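Local coordinates for protein putative mannose-1-phosphate guanylyl transferase (Thermus thermophilus, PDB 2CU2) that probably transfers a guanylyl group from GTP to mannose 1-phosphate, making GDP-mannose and releasing pyrophosphate, at residues K26-L31 and E63-P68; G257-L262 and G305-K310. All blocks are in the same frame, centred on the assembly; numbering follows the deposited sequence.

Contact 1: residues K26-L31 and E63-P68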
# COMPACT_ATOMS: atom_id res chain seq x y z
N LYS A 26 6.77 -7.56 -18.83
CA LYS A 26 6.75 -8.59 -17.78
C LYS A 26 8.12 -9.25 -17.56
O LYS A 26 8.57 -9.46 -16.44
CB LYS A 26 5.72 -9.65 -18.19
CG LYS A 26 5.87 -10.94 -17.39
CD LYS A 26 4.55 -11.68 -17.23
CE LYS A 26 4.74 -13.18 -16.93
NZ LYS A 26 3.56 -13.92 -17.36
N PRO A 27 8.78 -9.62 -18.68
CA PRO A 27 10.02 -10.39 -18.62
C PRO A 27 11.13 -9.66 -17.85
O PRO A 27 12.14 -10.23 -17.48
CB PRO A 27 10.46 -10.67 -20.05
CG PRO A 27 9.31 -10.32 -20.98
CD PRO A 27 8.42 -9.36 -20.06
N PHE A 28 10.94 -8.34 -17.69
CA PHE A 28 12.00 -7.55 -17.07
C PHE A 28 11.70 -7.13 -15.62
O PHE A 28 12.22 -6.15 -15.11
CB PHE A 28 12.28 -6.33 -17.95
CG PHE A 28 12.58 -6.77 -19.36
CD1 PHE A 28 13.88 -7.14 -19.70
CD2 PHE A 28 11.59 -6.72 -20.32
CE1 PHE A 28 14.18 -7.46 -21.01
CE2 PHE A 28 11.90 -7.05 -21.64
CZ PHE A 28 13.19 -7.42 -21.99
N LEU A 29 10.79 -7.89 -14.98
CA LEU A 29 10.43 -7.56 -13.61
C LEU A 29 11.16 -8.39 -12.54
O LEU A 29 11.26 -9.60 -12.63
CB LEU A 29 8.92 -7.77 -13.52
CG LEU A 29 8.16 -6.97 -14.58
CD1 LEU A 29 6.65 -7.21 -14.53
CD2 LEU A 29 8.36 -5.46 -14.43
N PRO A 30 11.69 -7.72 -11.50
CA PRO A 30 12.41 -8.41 -10.43
C PRO A 30 11.44 -9.15 -9.51
O PRO A 30 10.79 -8.57 -8.66
CB PRO A 30 13.18 -7.36 -9.64
CG PRO A 30 12.49 -6.02 -9.86
CD PRO A 30 11.72 -6.28 -11.24
N LEU A 31 11.34 -10.48 -9.73
CA LEU A 31 10.32 -11.25 -9.02
C LEU A 31 10.93 -12.26 -8.03
O LEU A 31 11.23 -11.95 -6.89
CB LEU A 31 9.46 -11.98 -10.05
CG LEU A 31 8.30 -11.12 -10.55
CD1 LEU A 31 7.47 -11.83 -11.62
CD2 LEU A 31 7.32 -10.74 -9.44
N GLU A 63 14.29 -2.02 -26.92
CA GLU A 63 15.70 -2.34 -27.06
C GLU A 63 16.51 -1.89 -25.84
O GLU A 63 17.47 -2.53 -25.42
CB GLU A 63 16.22 -1.63 -28.31
CG GLU A 63 17.63 -2.09 -28.67
CD GLU A 63 18.07 -1.41 -29.95
OE1 GLU A 63 19.14 -1.74 -30.44
OE2 GLU A 63 17.34 -0.55 -30.43
N ALA A 64 16.12 -0.73 -25.28
CA ALA A 64 16.88 -0.17 -24.17
C ALA A 64 17.00 -1.15 -22.99
O ALA A 64 18.08 -1.51 -22.55
CB ALA A 64 16.19 1.11 -23.72
N VAL A 65 15.85 -1.58 -22.47
CA VAL A 65 15.83 -2.47 -21.32
C VAL A 65 16.37 -3.87 -21.63
O VAL A 65 16.79 -4.62 -20.76
CB VAL A 65 14.40 -2.55 -20.79
CG1 VAL A 65 13.51 -3.30 -21.78
CG2 VAL A 65 14.38 -3.29 -19.45
N ALA A 66 16.33 -4.24 -22.93
CA ALA A 66 16.75 -5.59 -23.29
C ALA A 66 18.25 -5.68 -23.59
O ALA A 66 18.88 -6.72 -23.43
CB ALA A 66 15.95 -6.02 -24.53
N ARG A 67 18.83 -4.55 -24.04
CA ARG A 67 20.21 -4.62 -24.54
C ARG A 67 21.20 -5.21 -23.54
O ARG A 67 22.08 -5.97 -23.90
CB ARG A 67 20.67 -3.26 -25.04
CG ARG A 67 21.88 -3.36 -25.97
CD ARG A 67 21.50 -3.21 -27.46
NE ARG A 67 22.19 -4.22 -28.28
CZ ARG A 67 21.77 -4.37 -29.56
NH1 ARG A 67 20.78 -3.64 -30.02
NH2 ARG A 67 22.42 -5.22 -30.37
N PRO A 68 21.11 -4.79 -22.25
CA PRO A 68 21.98 -5.34 -21.21
C PRO A 68 22.02 -6.88 -21.20
O PRO A 68 22.98 -7.49 -20.76
CB PRO A 68 21.52 -4.78 -19.86
CG PRO A 68 20.77 -3.49 -20.17
CD PRO A 68 20.24 -3.78 -21.66
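Phe28 meets Val65 and Ala66 through its ring, and these three residues make up the whole contact. Val65 CG1 sits almost exactly over the ring, 4.0 Å from the centroid of Phe28 and 7° off its normal, a CH-pi contact in which a methyl group faces the pi cloud. The second methyl works nearer the root of the ring: Val65 CG2 lies 3.9 Å from Phe28 CD1. Because CG1 of Val65 stands between the backbone N and the carbonyl carbon (chi1 69°) and CG2 lies anti to the N, both branches reach the phenyl group. At the far end of the ring, Phe28 CZ touches Ala66 CB at 4.0 Å. Ala66, with only a methyl, lets Phe28 CE1 come to 3.9 Å from both Val65 O and Ala66 CA. Pro27 CB lies over the opposite face, toward the rim, and Leu38 of helix 37-45 also packs on Phe28. Were Phe28 replaced by an alanine, both Val65 methyls would probably lose their aromatic partner and a gap would open between the loop and helix 63-66. With no hydrogen bond or salt bridge across it, the contact rests on shape and dispersion, the CH-pi geometry being its one oriented element.

Contact 2: residues G257-L262 and G305-K310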
# COMPACT_ATOMS: atom_id res chain seq x y z
N GLY A 257 0.93 -15.38 -14.68
CA GLY A 257 0.05 -14.45 -15.39
C GLY A 257 -0.47 -13.34 -14.48
O GLY A 257 -0.74 -12.22 -14.90
N ASN A 258 -0.67 -13.62 -13.19
CA ASN A 258 -1.15 -12.60 -12.26
C ASN A 258 -0.52 -12.74 -10.87
O ASN A 258 0.24 -13.66 -10.60
CB ASN A 258 -2.67 -12.74 -12.16
CG ASN A 258 -3.02 -14.07 -11.55
OD1 ASN A 258 -2.48 -14.48 -10.53
ND2 ASN A 258 -3.95 -14.77 -12.22
N TRP A 259 -0.82 -11.75 -10.01
CA TRP A 259 -0.18 -11.70 -8.70
C TRP A 259 -0.38 -13.00 -7.90
O TRP A 259 0.45 -13.39 -7.09
CB TRP A 259 -0.77 -10.53 -7.92
CG TRP A 259 -0.14 -9.26 -8.35
CD1 TRP A 259 -0.76 -8.20 -9.05
CD2 TRP A 259 1.22 -8.84 -8.09
NE1 TRP A 259 0.08 -7.15 -9.26
CE2 TRP A 259 1.37 -7.55 -8.65
CE3 TRP A 259 2.31 -9.44 -7.46
CZ2 TRP A 259 2.59 -6.89 -8.55
CZ3 TRP A 259 3.52 -8.79 -7.36
CH2 TRP A 259 3.66 -7.50 -7.91
N ARG A 260 -1.53 -13.65 -8.13
CA ARG A 260 -1.80 -14.89 -7.40
C ARG A 260 -0.78 -15.98 -7.73
O ARG A 260 -0.57 -16.92 -6.98
CB ARG A 260 -3.21 -15.36 -7.76
CG ARG A 260 -3.94 -15.97 -6.56
CD ARG A 260 -4.22 -17.47 -6.75
NE ARG A 260 -4.10 -18.19 -5.48
CZ ARG A 260 -5.23 -18.61 -4.90
NH1 ARG A 260 -6.40 -18.40 -5.49
NH2 ARG A 260 -5.17 -19.26 -3.74
N ALA A 261 -0.16 -15.84 -8.92
CA ALA A 261 0.81 -16.84 -9.34
C ALA A 261 1.98 -16.94 -8.36
O ALA A 261 2.66 -17.95 -8.25
CB ALA A 261 1.33 -16.44 -10.72
N LEU A 262 2.24 -15.82 -7.67
CA LEU A 262 3.33 -15.81 -6.70
C LEU A 262 3.11 -16.87 -5.62
O LEU A 262 4.03 -17.53 -5.15
CB LEU A 262 3.39 -14.42 -6.06
CG LEU A 262 4.35 -13.48 -6.80
CD1 LEU A 262 3.86 -13.12 -8.20
CD2 LEU A 262 4.58 -12.16 -6.07
N GLY A 305 -6.11 -13.50 2.60
CA GLY A 305 -6.34 -13.68 1.18
C GLY A 305 -6.18 -12.46 0.31
O GLY A 305 -6.77 -12.39 -0.78
N LEU A 306 -5.38 -11.50 0.75
CA LEU A 306 -5.19 -10.29 -0.04
C LEU A 306 -3.85 -10.21 -0.75
O LEU A 306 -2.86 -10.83 -0.35
CB LEU A 306 -5.33 -9.04 0.83
CG LEU A 306 -6.66 -8.64 1.47
CD1 LEU A 306 -6.48 -7.30 2.20
CD2 LEU A 306 -7.74 -8.49 0.40
N VAL A 307 -3.83 -9.43 -1.83
CA VAL A 307 -2.62 -9.15 -2.56
C VAL A 307 -2.38 -7.68 -2.23
O VAL A 307 -3.25 -6.85 -2.44
CB VAL A 307 -2.78 -9.27 -4.10
CG1 VAL A 307 -1.59 -8.58 -4.79
CG2 VAL A 307 -2.84 -10.73 -4.52
N VAL A 308 -1.21 -7.37 -1.69
CA VAL A 308 -0.85 -5.99 -1.40
C VAL A 308 0.49 -5.85 -2.11
O VAL A 308 1.47 -6.49 -1.72
CB VAL A 308 -0.65 -5.75 0.11
CG1 VAL A 308 -0.41 -4.26 0.37
CG2 VAL A 308 -1.87 -6.24 0.88
N ALA A 309 0.53 -5.02 -3.15
CA ALA A 309 1.75 -4.84 -3.93
C ALA A 309 2.16 -3.38 -4.01
O ALA A 309 1.41 -2.54 -4.52
CB ALA A 309 1.57 -5.41 -5.34
N LYS A 310 3.36 -3.09 -3.52
CA LYS A 310 3.87 -1.73 -3.50
C LYS A 310 5.16 -1.60 -4.32
O LYS A 310 6.15 -2.28 -4.08
CB LYS A 310 4.14 -1.34 -2.05
CG LYS A 310 4.79 0.04 -1.92
CD LYS A 310 6.06 0.00 -1.06
CE LYS A 310 6.79 1.35 -1.05
NZ LYS A 310 7.47 1.55 -2.33
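The turn leading into helix 261-266 packs here against strand 306-311 of the C-terminal beta-helix-like region, and Trp259 carries the contact from the nucleotidyltransferase side. Its indole is broad enough to reach two residues of the strand. Ala309 CB lies over one face of the six-membered ring, 3.9 Å from its centroid and 21° off the normal, a CH-pi contact displaced toward the rim, with Trp259 CZ2 its nearest atom at 3.7 Å. The small methyl of Ala309 suits a place where the indole lies this close to the strand. Two residues back, Val307 serves the base of the same side chain: its CG1 comes within 3.8 Å of Trp259 CB, and the two side chains cross at about a right angle. With CG anti to its carbonyl carbon (chi1 -80°), Trp259 spreads the indole over Ala309 while its CB stays on Val307. The polar end is satisfied elsewhere, NE1 donating to the carbonyl of Trp17, and Leu262 CD2 lies at the ring edge. Asn258 to Ala261 is a type I beta turn, closed by Ala261 N to Asn258 O at 2.8 Å; Asn258 OD1 adds weak capping bonds from Ala261 N and Arg260 N. Val307 and Ala309 thus seat the nucleotidyltransferase part, through one tryptophan, on a strand of the C-terminal sheet, consistent with the beta-helix domain of this family.

Overall arrangement
Both contacts are apolar and buried, but they differ in place and in what they join. Contact 1, about 14 Å from the centre of the chain to its own centre, stays inside the nucleotidyltransferase region and ties a loop to a short helix; its Val65 is partly exposed. Contact 2, about 19 Å out by the same measure, has all three touching residues buried and links that region to the C-terminal sheet, whose strand 306-311 also meets the second subunit. Lys26 NZ, on segment 26-31, makes a salt bridge to Asp109 and a hydrogen bond to the carbonyl of Asp255, so segments 26-31 and 257-262 adjoin at a polar cluster set apart from either aromatic contact.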